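DUTPase (Streptococcus mutans, PDB 3H6X) probably hydrolyses dUTP to dUMP and diphosphate, as a trimeric jelly-roll enzyme of the dUTPase family. Local coordinates at residues Gly6-Thr11 and Gly51-Met56; Asp15-Pro20 and Asp31-Glu36; Gly59-Leu64 and Val82-Gly87; Ile99-Lys104 and Arg118-Val123. One frame throughout, in Å; residues are numbered along the deposited sequence.

Contact 1: Gly6-Thr11 and Gly51-Met56; sequences GFELIT and GVKAYM
Lys53 NZ is held by three groups, one of which is a water that ties it to Glu8 across the strand pair. NZ donates to this water at 3.0 Å, and the water donates in turn to Glu8 OE1; Lys53 NZ also bonds Asn91 and pairs with Glu96. The two charged groups are not in direct contact, Glu8 OE1 standing 4.3 Å from Lys53 NZ, and the carboxylate has further partners in Tyr90 and Lys3. Lys53 CG sits between its backbone N and carbonyl carbon (chi1 50°), against Glu8 O. Glu8 and Lys53 also exchange backbone bonds, the shorter from Lys53 N to Glu8 O at 2.9 Å.

On the same side of the sheet Tyr55 lays its ring over Gly6, whose N stands 3.4 Å above the plane over its centre and whose CA makes a CH-pi contact, 4.0 Å from the centroid. Tyr55 OH bonds Asp131 of the second subunit. On the other side Phe7 CD1 meets both Ala54 CB (3.9 Å) and Val52 CG2. One side thus carries charges that are probably balanced by Lys3 and Glu96, with a water between Glu8 and Lys53; the other is apolar and turned to the core.

Contact 2: Asp15-Pro20 and Asp31-Glu36; sequences DENLLP and DLKVAE
Pro20 and Leu32 form one tight patch of this contact. The proline ring sets CG 3.8 Å from Leu32 CG, the two side chains crossing at a slant, while Pro20 CB lies 3.5 Å from Asp31 O. A second, separate apolar patch lies further along 31-36, where Leu18 divides its two methyl groups: CD2 lies against Lys33 CB and Val34 O, the latter at 3.7 Å, and CD1 meets Ala35 CB at 4.0 Å. From strand 6-9, Phe7 covers the Pro20-Leu32 patch and Leu9 backs the Leu18 patch.

Residues 16-18 make a short 3-10 turn, opened by an Asx turn in which Asp15 OD1 accepts from Asn17 N. The loop after strand 6-9 lies here against strand 30-33, an outermost strand of the four-stranded sheet in the jelly-roll.

One side of the contact is wetter and more loosely held, where the end of Lys33 reaches Asn17. Lys33 extends its chain fully beyond CG, past Asn17 O, and its NZ gives that carbonyl a rather long hydrogen bond of 3.3 Å. Asn17, an exposed residue, crosses the lysine at about a right angle. A water accepts from Lys33 NZ at 2.7 Å and lies within hydrogen-bonding distance of both Asn17 O and Leu19 O. Well apart from it, a second water sits between the two backbones, accepting from Lys33 N at 2.8 Å and reaching Leu18 O.

Contact 3: Gly59-Leu64 and Val82-Gly87; sequences GEVLYL and VGVIDG
Strands 60-64 and 82-85 run antiparallel (157°), with Leu62-Ile85 and Leu64-Gly83 as hydrogen-bonded pairs, the shortest bond running from Leu64 N to Gly83 O at 2.7 Å, in the carbonyl plane and on a lone pair. Where the strands part, a water bridges Glu60 O and Gly87 N.

On one side of the sheet Ile85 serves both leucines. Its CB lies 3.9 Å from Leu62 CB, the two chains side by side and pointing the same way, while Leu64 CG, anti to its carbonyl carbon (chi1 -56°), meets Ile85 CG1. Leu64 CD1 lies close to where a side chain on Gly83 would begin.

On the other side Tyr63 and Val84 run together. Val84 CG2 meets the edge of the ring, 4.0 Å from Tyr63 CE1, and Val61 CG1 lies over one face, 3.7 Å above the plane and toward the rim. Val61 CG2 in turn touches Val84 CG1 at 3.9 Å. The third subunit completes this side, its Phe65 meeting the Tyr63 ring and its Gln121 packing on Val84. The sequence GVIDG, residues 83-87, along and just beyond strand 82-85, fits the third conserved motif of trimeric dUTPases, which in relatives leads into the hairpin of the deoxyuridine pocket.

Contact 4: Ile99-Lys104 and Arg118-Val123; sequences IFAQMK and RVVQGV
Val119 and Val120 both aim their side chains at Ala101 and Met103 because the backbone breaks its alternation at Val119, whose psi of -40° is far from that of a regular strand. On the facing strand Met103, here selenomethionine, is bent rather than extended: chi2 of -63° turns SE aside, bringing it alongside Val119.

The contact is wholly apolar, with no hydrogen bond between the segments. Ala101 CB touches Val120 CG1 at 3.8 Å, the closest approach here. Met103 SE lies 4.1 Å from Val119 CG2 and 4.4 Å from Val120 CG1, so the selenium spans both valines, while Met103 and Val119 pass one another pointing opposite ways. Val119 CG2 also stands 4.5 Å from Ala101 CB. All four residues are buried.

The strands themselves stay apart: their axes come no nearer than 8.2 Å and run 118° from each other, a spacing bridged by side chains alone. Val48 of strand 45-49 adds to the layer at Met103, and Leu32 of strand 30-33 does so at Val120. Leu32 also faces both valines through its backbone, its O toward Val119 N and its N toward Val120 O. Two residues opposite one make this a classic beta bulge, set here in the face-to-face packing of two sheets that closes the interior of a jelly-roll barrel.

In the fold
The contacts open in chain order, contact 2 nested within the loop closed by contact 1, with contacts 3 and 4 following in series. Contact 4 is the most central, about 3 Å from the chain centre; contacts 2 and 3 lie on opposite sides of that centre, their own centres about 18 Å apart. Strands 30-33, 118-126, 60-66 and 82-85 form one antiparallel sheet that contacts 2 and 3 reach; contact 4 joins it, through 118-123, to the sheet of strands 45-49, 100-105 and 76-78. Contact 1 is a separate two-stranded sheet laid against it through Phe7, Ala54 and Met56. Contacts 1, 3 and 4 also touch the second subunit, so barrel core and trimer interface share strands.

Contact 1: Gly6-Thr11 and Gly51-Met56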
loop_
_atom_site.group_PDB
_atom_site.type_symbol
_atom_site.label_atom_id
_atom_site.label_comp_id
_atom_site.label_asym_id
_atom_site.label_seq_id
_atom_site.Cartn_x
_atom_site.Cartn_y
_atom_site.Cartn_z
ATOM N N GLY B 6 2.919 13.259 15.780
ATOM C CA GLY B 6 4.322 12.904 15.908
ATOM C C GLY B 6 4.523 11.552 16.583
ATOM O O GLY B 6 3.563 10.778 16.749
ATOM N N PHE B 7 5.777 11.277 16.950
ATOM C CA PHE B 7 6.159 10.018 17.595
ATOM C C PHE B 7 6.701 10.257 18.984
ATOM O O PHE B 7 7.331 11.285 19.267
ATOM C CB PHE B 7 7.268 9.314 16.794
ATOM C CG PHE B 7 6.868 8.964 15.396
ATOM C CD1 PHE B 7 6.159 7.802 15.149
ATOM C CD2 PHE B 7 7.179 9.802 14.331
ATOM C CE1 PHE B 7 5.772 7.470 13.837
ATOM C CE2 PHE B 7 6.797 9.477 13.038
ATOM C CZ PHE B 7 6.099 8.303 12.792
ATOM N N GLU B 8 6.486 9.264 19.839
ATOM C CA GLU B 8 7.078 9.251 21.172
ATOM C C GLU B 8 7.598 7.853 21.436
ATOM O O GLU B 8 7.057 6.875 20.928
ATOM C CB GLU B 8 6.032 9.610 22.224
ATOM C CG GLU B 8 5.593 11.088 22.169
ATOM C CD GLU B 8 4.401 11.372 23.050
ATOM O OE1 GLU B 8 3.750 10.412 23.513
ATOM O OE2 GLU B 8 4.118 12.576 23.271
ATOM N N LEU B 9 8.668 7.751 22.217
ATOM C CA LEU B 9 9.093 6.435 22.692
ATOM C C LEU B 9 8.038 5.835 23.614
ATOM O O LEU B 9 7.446 6.544 24.450
ATOM C CB LEU B 9 10.393 6.561 23.492
ATOM C CG LEU B 9 11.630 6.983 22.712
ATOM C CD1 LEU B 9 12.828 7.134 23.638
ATOM C CD2 LEU B 9 11.929 5.962 21.608
ATOM N N ILE B 10 7.806 4.533 23.493
ATOM C CA ILE B 10 6.955 3.869 24.482
ATOM C C ILE B 10 7.765 3.734 25.766
ATOM O O ILE B 10 8.978 3.886 25.752
ATOM C CB ILE B 10 6.466 2.481 24.004
ATOM C CG1 ILE B 10 7.654 1.542 23.758
ATOM C CG2 ILE B 10 5.625 2.624 22.747
ATOM C CD1 ILE B 10 7.254 0.099 23.485
ATOM N N THR B 11 7.102 3.472 26.885
ATOM C CA THR B 11 7.812 3.440 28.148
ATOM C C THR B 11 8.925 2.378 28.196
ATOM O O THR B 11 9.894 2.545 28.923
ATOM C CB THR B 11 6.849 3.388 29.347
ATOM O OG1 THR B 11 5.977 2.282 29.200
ATOM C CG2 THR B 11 6.020 4.658 29.412
ATOM N N GLY B 51 9.619 0.445 18.862
ATOM C CA GLY B 51 9.907 1.241 20.054
ATOM C C GLY B 51 9.129 2.541 20.196
ATOM O O GLY B 51 9.257 3.237 21.214
ATOM N N VAL B 52 8.285 2.852 19.211
ATOM C CA VAL B 52 7.555 4.122 19.237
ATOM C C VAL B 52 6.039 3.990 19.096
ATOM O O VAL B 52 5.529 2.972 18.637
ATOM C CB VAL B 52 8.075 5.098 18.147
ATOM C CG1 VAL B 52 9.555 5.442 18.386
ATOM C CG2 VAL B 52 7.846 4.541 16.744
ATOM N N LYS B 53 5.336 5.026 19.551
ATOM C CA LYS B 53 3.899 5.168 19.338
ATOM C C LYS B 53 3.688 6.492 18.619
ATOM O O LYS B 53 4.594 7.322 18.572
ATOM C CB LYS B 53 3.157 5.168 20.678
ATOM C CG LYS B 53 3.744 6.158 21.694
ATOM C CD LYS B 53 3.099 5.989 23.089
ATOM C CE LYS B 53 3.714 6.971 24.089
ATOM N NZ LYS B 53 3.236 6.695 25.510
ATOM N N ALA B 54 2.511 6.685 18.027
ATOM C CA ALA B 54 2.281 7.899 17.235
ATOM C C ALA B 54 0.956 8.538 17.600
ATOM O O ALA B 54 -0.034 7.860 17.685
ATOM C CB ALA B 54 2.301 7.583 15.737
ATOM N N TYR B 55 0.965 9.849 17.798
ATOM C CA TYR B 55 -0.259 10.605 18.058
ATOM C C TYR B 55 -0.543 11.456 16.826
ATOM O O TYR B 55 0.374 11.741 16.048
ATOM C CB TYR B 55 -0.103 11.485 19.320
ATOM C CG TYR B 55 1.010 12.495 19.229
ATOM C CD1 TYR B 55 0.767 13.791 18.771
ATOM C CD2 TYR B 55 2.310 12.153 19.606
ATOM C CE1 TYR B 55 1.786 14.728 18.694
ATOM C CE2 TYR B 55 3.354 13.077 19.519
ATOM C CZ TYR B 55 3.080 14.359 19.066
ATOM O OH TYR B 55 4.120 15.274 18.970
HETATM N N MSE B 56 -1.808 11.812 16.619
HETATM C CA MSE B 56 -2.172 12.626 15.460
HETATM C C MSE B 56 -3.524 13.275 15.726
HETATM O O MSE B 56 -4.115 13.077 16.800
HETATM C CB MSE B 56 -2.240 11.740 14.208
HETATM C CG MSE B 56 -3.228 10.597 14.393
HETATM SE SE MSE B 56 -2.870 9.062 13.227
HETATM C CE MSE B 56 -1.079 9.539 12.660
HETATM O O HOH W 1 4.625 9.236 26.295
#

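Contact 2: Asp15-Pro20 and Asp31-Glu36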
loop_
_atom_site.group_PDB
_atom_site.type_symbol
_atom_site.label_atom_id
_atom_site.label_comp_id
_atom_site.label_asym_id
_atom_site.label_seq_id
_atom_site.Cartn_x
_atom_site.Cartn_y
_atom_site.Cartn_z
ATOM N N ASP B 15 15.970 4.843 24.099
ATOM C CA ASP B 15 16.963 5.288 23.117
ATOM C C ASP B 15 16.339 6.267 22.136
ATOM O O ASP B 15 15.551 5.874 21.276
ATOM C CB ASP B 15 17.553 4.096 22.357
ATOM C CG ASP B 15 18.696 4.493 21.431
ATOM O OD1 ASP B 15 18.940 5.715 21.274
ATOM O OD2 ASP B 15 19.353 3.584 20.867
ATOM N N GLU B 16 16.720 7.541 22.241
ATOM C CA GLU B 16 16.092 8.561 21.397
ATOM C C GLU B 16 16.485 8.438 19.919
ATOM O O GLU B 16 15.856 9.060 19.040
ATOM C CB GLU B 16 16.305 9.961 21.966
ATOM C CG GLU B 16 15.506 10.111 23.275
ATOM C CD GLU B 16 15.567 11.497 23.866
ATOM O OE1 GLU B 16 16.672 12.079 23.910
ATOM O OE2 GLU B 16 14.505 12.002 24.308
ATOM N N ASN B 17 17.477 7.590 19.649
ATOM C CA ASN B 17 17.836 7.240 18.284
ATOM C C ASN B 17 16.655 6.608 17.551
ATOM O O ASN B 17 16.600 6.625 16.327
ATOM C CB ASN B 17 19.005 6.259 18.294
ATOM C CG ASN B 17 19.819 6.310 17.019
ATOM O OD1 ASN B 17 19.739 7.269 16.254
ATOM N ND2 ASN B 17 20.619 5.280 16.791
ATOM N N LEU B 18 15.722 6.026 18.305
ATOM C CA LEU B 18 14.560 5.365 17.684
ATOM C C LEU B 18 13.479 6.329 17.214
ATOM O O LEU B 18 12.556 5.923 16.519
ATOM C CB LEU B 18 13.913 4.366 18.642
ATOM C CG LEU B 18 14.806 3.196 19.038
ATOM C CD1 LEU B 18 14.146 2.320 20.112
ATOM C CD2 LEU B 18 15.143 2.370 17.813
ATOM N N LEU B 19 13.569 7.595 17.603
ATOM C CA LEU B 19 12.541 8.548 17.188
ATOM C C LEU B 19 12.707 8.827 15.682
ATOM O O LEU B 19 13.771 9.256 15.252
ATOM C CB LEU B 19 12.661 9.841 18.008
ATOM C CG LEU B 19 12.166 9.722 19.462
ATOM C CD1 LEU B 19 12.566 10.944 20.264
ATOM C CD2 LEU B 19 10.660 9.522 19.513
ATOM N N PRO B 20 11.653 8.575 14.878
ATOM C CA PRO B 20 11.813 8.644 13.413
ATOM C C PRO B 20 12.074 10.050 12.886
ATOM O O PRO B 20 11.530 11.022 13.410
ATOM C CB PRO B 20 10.456 8.147 12.881
ATOM C CG PRO B 20 9.875 7.323 14.017
ATOM C CD PRO B 20 10.347 8.018 15.273
ATOM N N ASP B 31 11.396 7.560 8.916
ATOM C CA ASP B 31 11.955 6.204 8.928
ATOM C C ASP B 31 11.924 5.609 10.331
ATOM O O ASP B 31 12.654 6.055 11.214
ATOM C CB ASP B 31 13.380 6.216 8.366
ATOM C CG ASP B 31 13.419 6.613 6.889
ATOM O OD1 ASP B 31 12.603 6.078 6.108
ATOM O OD2 ASP B 31 14.277 7.434 6.514
ATOM N N LEU B 32 11.077 4.598 10.521
ATOM C CA LEU B 32 11.004 3.876 11.785
ATOM C C LEU B 32 12.100 2.812 11.832
ATOM O O LEU B 32 12.498 2.258 10.804
ATOM C CB LEU B 32 9.612 3.238 11.977
ATOM C CG LEU B 32 8.493 4.185 12.425
ATOM C CD1 LEU B 32 7.992 5.043 11.274
ATOM C CD2 LEU B 32 7.337 3.369 12.997
ATOM N N LYS B 33 12.595 2.541 13.034
ATOM C CA LYS B 33 13.757 1.674 13.198
ATOM C C LYS B 33 13.422 0.464 14.059
ATOM O O LYS B 33 12.419 0.458 14.764
ATOM C CB LYS B 33 14.895 2.461 13.847
ATOM C CG LYS B 33 15.502 3.529 12.927
ATOM C CD LYS B 33 16.477 4.431 13.685
ATOM C CE LYS B 33 17.190 5.380 12.717
ATOM N NZ LYS B 33 18.093 6.327 13.449
ATOM N N VAL B 34 14.272 -0.561 13.968
ATOM C CA VAL B 34 14.142 -1.779 14.748
ATOM C C VAL B 34 14.565 -1.511 16.181
ATOM O O VAL B 34 15.663 -1.044 16.406
ATOM C CB VAL B 34 15.022 -2.886 14.114
ATOM C CG1 VAL B 34 15.007 -4.137 14.977
ATOM C CG2 VAL B 34 14.511 -3.196 12.692
ATOM N N ALA B 35 13.692 -1.797 17.153
ATOM C CA ALA B 35 13.942 -1.354 18.536
ATOM C C ALA B 35 14.941 -2.254 19.260
ATOM O O ALA B 35 15.670 -1.828 20.153
ATOM C CB ALA B 35 12.647 -1.309 19.316
ATOM N N GLU B 36 14.960 -3.517 18.861
ATOM C CA GLU B 36 15.866 -4.475 19.477
ATOM C C GLU B 36 16.187 -5.555 18.473
ATOM O O GLU B 36 15.393 -5.833 17.569
ATOM C CB GLU B 36 15.223 -5.112 20.703
ATOM C CG GLU B 36 14.039 -5.964 20.372
ATOM C CD GLU B 36 13.461 -6.670 21.592
ATOM O OE1 GLU B 36 13.902 -6.366 22.734
ATOM O OE2 GLU B 36 12.556 -7.523 21.391
HETATM O O HOH W 2 16.180 8.234 13.784
HETATM O O HOH W 3 11.538 3.575 15.447
#

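Contact 3: Gly59-Leu64 and Val82-Gly87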
loop_
_atom_site.group_PDB
_atom_site.type_symbol
_atom_site.label_atom_id
_atom_site.label_comp_id
_atom_site.label_asym_id
_atom_site.label_seq_id
_atom_site.Cartn_x
_atom_site.Cartn_y
_atom_site.Cartn_z
ATOM N N GLY B 59 -9.176 12.730 12.164
ATOM C CA GLY B 59 -9.200 12.775 10.714
ATOM C C GLY B 59 -7.860 12.528 10.064
ATOM O O GLY B 59 -7.691 12.764 8.863
ATOM N N GLU B 60 -6.900 12.084 10.869
ATOM C CA GLU B 60 -5.573 11.733 10.350
ATOM C C GLU B 60 -5.277 10.252 10.563
ATOM O O GLU B 60 -5.794 9.636 11.496
ATOM C CB GLU B 60 -4.498 12.619 10.986
ATOM C CG GLU B 60 -4.676 14.089 10.578
ATOM C CD GLU B 60 -3.693 15.048 11.224
ATOM O OE1 GLU B 60 -2.848 14.598 12.027
ATOM O OE2 GLU B 60 -3.787 16.254 10.907
ATOM N N VAL B 61 -4.455 9.695 9.673
ATOM C CA VAL B 61 -3.982 8.324 9.783
ATOM C C VAL B 61 -2.485 8.296 9.506
ATOM O O VAL B 61 -1.961 9.145 8.784
ATOM C CB VAL B 61 -4.750 7.405 8.794
ATOM C CG1 VAL B 61 -4.508 7.858 7.364
ATOM C CG2 VAL B 61 -4.367 5.945 8.998
ATOM N N LEU B 62 -1.808 7.293 10.064
ATOM C CA LEU B 62 -0.395 7.067 9.798
ATOM C C LEU B 62 -0.284 5.759 9.034
ATOM O O LEU B 62 -0.730 4.721 9.525
ATOM C CB LEU B 62 0.382 6.932 11.117
ATOM C CG LEU B 62 1.853 6.480 10.966
ATOM C CD1 LEU B 62 2.688 7.493 10.219
ATOM C CD2 LEU B 62 2.459 6.221 12.340
ATOM N N TYR B 63 0.291 5.794 7.838
ATOM C CA TYR B 63 0.494 4.572 7.065
ATOM C C TYR B 63 1.942 4.158 7.187
ATOM O O TYR B 63 2.834 5.014 7.175
ATOM C CB TYR B 63 0.233 4.828 5.584
ATOM C CG TYR B 63 -1.216 5.036 5.241
ATOM C CD1 TYR B 63 -2.181 4.136 5.677
ATOM C CD2 TYR B 63 -1.621 6.117 4.481
ATOM C CE1 TYR B 63 -3.525 4.325 5.366
ATOM C CE2 TYR B 63 -2.961 6.313 4.172
ATOM C CZ TYR B 63 -3.898 5.405 4.617
ATOM O OH TYR B 63 -5.230 5.574 4.310
ATOM N N LEU B 64 2.175 2.854 7.311
ATOM C CA LEU B 64 3.545 2.325 7.307
ATOM C C LEU B 64 3.776 1.617 5.993
ATOM O O LEU B 64 3.016 0.722 5.635
ATOM C CB LEU B 64 3.712 1.300 8.424
ATOM C CG LEU B 64 3.380 1.765 9.838
ATOM C CD1 LEU B 64 3.656 0.628 10.818
ATOM C CD2 LEU B 64 4.191 3.016 10.171
ATOM N N VAL B 82 0.676 -2.574 3.817
ATOM C CA VAL B 82 0.619 -1.243 4.399
ATOM C C VAL B 82 0.097 -1.372 5.811
ATOM O O VAL B 82 -0.950 -1.986 6.046
ATOM C CB VAL B 82 -0.365 -0.341 3.651
ATOM C CG1 VAL B 82 -0.390 1.043 4.296
ATOM C CG2 VAL B 82 0.029 -0.227 2.168
ATOM N N GLY B 83 0.836 -0.816 6.758
ATOM C CA GLY B 83 0.373 -0.808 8.136
ATOM C C GLY B 83 -0.524 0.408 8.302
ATOM O O GLY B 83 -0.156 1.519 7.898
ATOM N N VAL B 84 -1.703 0.213 8.882
ATOM C CA VAL B 84 -2.658 1.312 9.043
ATOM C C VAL B 84 -2.767 1.603 10.539
ATOM O O VAL B 84 -3.405 0.856 11.295
ATOM C CB VAL B 84 -4.041 0.972 8.465
ATOM C CG1 VAL B 84 -5.016 2.130 8.688
ATOM C CG2 VAL B 84 -3.934 0.659 6.984
ATOM N N ILE B 85 -2.119 2.683 10.957
ATOM C CA ILE B 85 -2.035 3.030 12.364
ATOM C C ILE B 85 -3.054 4.129 12.666
ATOM O O ILE B 85 -2.908 5.271 12.226
ATOM C CB ILE B 85 -0.639 3.525 12.735
ATOM C CG1 ILE B 85 0.438 2.501 12.324
ATOM C CG2 ILE B 85 -0.583 3.827 14.245
ATOM C CD1 ILE B 85 0.181 1.095 12.893
ATOM N N ASP B 86 -4.097 3.752 13.406
ATOM C CA ASP B 86 -5.208 4.649 13.717
ATOM C C ASP B 86 -4.828 5.610 14.862
ATOM O O ASP B 86 -4.009 5.289 15.708
ATOM C CB ASP B 86 -6.428 3.834 14.134
ATOM C CG ASP B 86 -6.856 2.835 13.073
ATOM O OD1 ASP B 86 -7.033 3.227 11.906
ATOM O OD2 ASP B 86 -7.061 1.658 13.432
ATOM N N GLY B 87 -5.485 6.766 14.908
ATOM C CA GLY B 87 -5.168 7.789 15.890
ATOM C C GLY B 87 -5.446 7.354 17.317
ATOM O O GLY B 87 -4.868 7.885 18.254
HETATM O O HOH W 4 -6.901 7.232 12.425
#

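Contact 4: Ile99-Lys104 and Arg118-Val123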
loop_
_atom_site.group_PDB
_atom_site.type_symbol
_atom_site.label_atom_id
_atom_site.label_comp_id
_atom_site.label_asym_id
_atom_site.label_seq_id
_atom_site.Cartn_x
_atom_site.Cartn_y
_atom_site.Cartn_z
ATOM N N ILE B 99 4.083 0.519 17.912
ATOM C CA ILE B 99 3.981 0.161 16.509
ATOM C C ILE B 99 4.937 -0.986 16.182
ATOM O O ILE B 99 6.111 -0.934 16.534
ATOM C CB ILE B 99 4.329 1.380 15.633
ATOM C CG1 ILE B 99 3.254 2.465 15.797
ATOM C CG2 ILE B 99 4.473 0.968 14.152
ATOM C CD1 ILE B 99 3.696 3.814 15.270
ATOM N N PHE B 100 4.390 -2.055 15.597
ATOM C CA PHE B 100 5.173 -3.182 15.091
ATOM C C PHE B 100 5.062 -3.243 13.576
ATOM O O PHE B 100 4.005 -2.916 13.015
ATOM C CB PHE B 100 4.652 -4.505 15.655
ATOM C CG PHE B 100 4.934 -4.707 17.114
ATOM C CD1 PHE B 100 4.121 -4.124 18.072
ATOM C CD2 PHE B 100 5.995 -5.511 17.530
ATOM C CE1 PHE B 100 4.375 -4.313 19.432
ATOM C CE2 PHE B 100 6.238 -5.721 18.870
ATOM C CZ PHE B 100 5.436 -5.110 19.825
ATOM N N ALA B 101 6.140 -3.680 12.930
ATOM C CA ALA B 101 6.135 -3.960 11.490
ATOM C C ALA B 101 6.078 -5.475 11.267
ATOM O O ALA B 101 6.947 -6.210 11.732
ATOM C CB ALA B 101 7.389 -3.377 10.852
ATOM N N GLN B 102 5.041 -5.947 10.593
ATOM C CA GLN B 102 4.871 -7.381 10.351
ATOM C C GLN B 102 5.670 -7.809 9.116
ATOM O O GLN B 102 5.221 -7.615 7.984
ATOM C CB GLN B 102 3.380 -7.676 10.160
ATOM C CG GLN B 102 2.993 -9.144 10.315
ATOM C CD GLN B 102 1.510 -9.378 10.070
ATOM O OE1 GLN B 102 0.668 -8.523 10.358
ATOM N NE2 GLN B 102 1.187 -10.544 9.517
HETATM N N MSE B 103 6.859 -8.365 9.346
HETATM C CA MSE B 103 7.807 -8.624 8.254
HETATM C C MSE B 103 7.897 -10.124 7.980
HETATM O O MSE B 103 7.941 -10.930 8.920
HETATM C CB MSE B 103 9.190 -8.106 8.617
HETATM C CG MSE B 103 9.228 -6.667 9.086
HETATM SE SE MSE B 103 8.647 -5.455 7.673
HETATM C CE MSE B 103 9.989 -5.894 6.324
ATOM N N LYS B 104 7.914 -10.484 6.700
ATOM C CA LYS B 104 8.103 -11.873 6.292
ATOM C C LYS B 104 9.460 -12.044 5.625
ATOM O O LYS B 104 9.865 -11.238 4.794
ATOM C CB LYS B 104 7.004 -12.332 5.325
ATOM C CG LYS B 104 7.209 -13.792 4.890
ATOM C CD LYS B 104 6.015 -14.344 4.134
ATOM C CE LYS B 104 6.339 -15.725 3.576
ATOM N NZ LYS B 104 5.133 -16.336 2.929
ATOM N N ARG B 118 16.795 0.793 9.894
ATOM C CA ARG B 118 15.515 1.318 9.421
ATOM C C ARG B 118 14.705 0.203 8.772
ATOM O O ARG B 118 15.238 -0.611 8.023
ATOM C CB ARG B 118 15.750 2.482 8.453
ATOM C CG ARG B 118 16.430 3.659 9.134
ATOM C CD ARG B 118 16.688 4.779 8.147
ATOM N NE ARG B 118 17.815 4.478 7.268
ATOM C CZ ARG B 118 18.123 5.205 6.201
ATOM N NH1 ARG B 118 17.394 6.279 5.900
ATOM N NH2 ARG B 118 19.162 4.860 5.446
ATOM N N VAL B 119 13.417 0.157 9.060
ATOM C CA VAL B 119 12.610 -1.001 8.657
ATOM C C VAL B 119 11.358 -0.622 7.857
ATOM O O VAL B 119 11.023 -1.296 6.887
ATOM C CB VAL B 119 12.263 -1.921 9.869
ATOM C CG1 VAL B 119 11.367 -1.192 10.896
ATOM C CG2 VAL B 119 11.613 -3.225 9.382
ATOM N N VAL B 120 10.674 0.452 8.247
ATOM C CA VAL B 120 9.534 0.902 7.457
ATOM C C VAL B 120 9.515 2.427 7.426
ATOM O O VAL B 120 10.231 3.061 8.193
ATOM C CB VAL B 120 8.163 0.396 7.995
ATOM C CG1 VAL B 120 8.040 -1.124 7.850
ATOM C CG2 VAL B 120 7.976 0.824 9.431
ATOM N N GLN B 121 8.754 3.016 6.508
ATOM C CA GLN B 121 8.582 4.467 6.525
ATOM C C GLN B 121 7.138 4.832 6.837
ATOM O O GLN B 121 6.208 4.213 6.333
ATOM C CB GLN B 121 9.007 5.082 5.205
ATOM C CG GLN B 121 8.319 4.531 3.996
ATOM C CD GLN B 121 9.011 4.977 2.704
ATOM O OE1 GLN B 121 9.314 6.143 2.546
ATOM N NE2 GLN B 121 9.261 4.044 1.794
ATOM N N GLY B 122 6.951 5.828 7.692
ATOM C CA GLY B 122 5.609 6.226 8.079
ATOM C C GLY B 122 5.232 7.573 7.474
ATOM O O GLY B 122 6.014 8.522 7.523
ATOM N N VAL B 123 4.027 7.650 6.915
ATOM C CA VAL B 123 3.518 8.880 6.315
ATOM C C VAL B 123 2.183 9.250 6.966
ATOM O O VAL B 123 1.283 8.422 7.047
ATOM C CB VAL B 123 3.309 8.722 4.792
ATOM C CG1 VAL B 123 2.854 10.053 4.181
ATOM C CG2 VAL B 123 4.594 8.217 4.111
#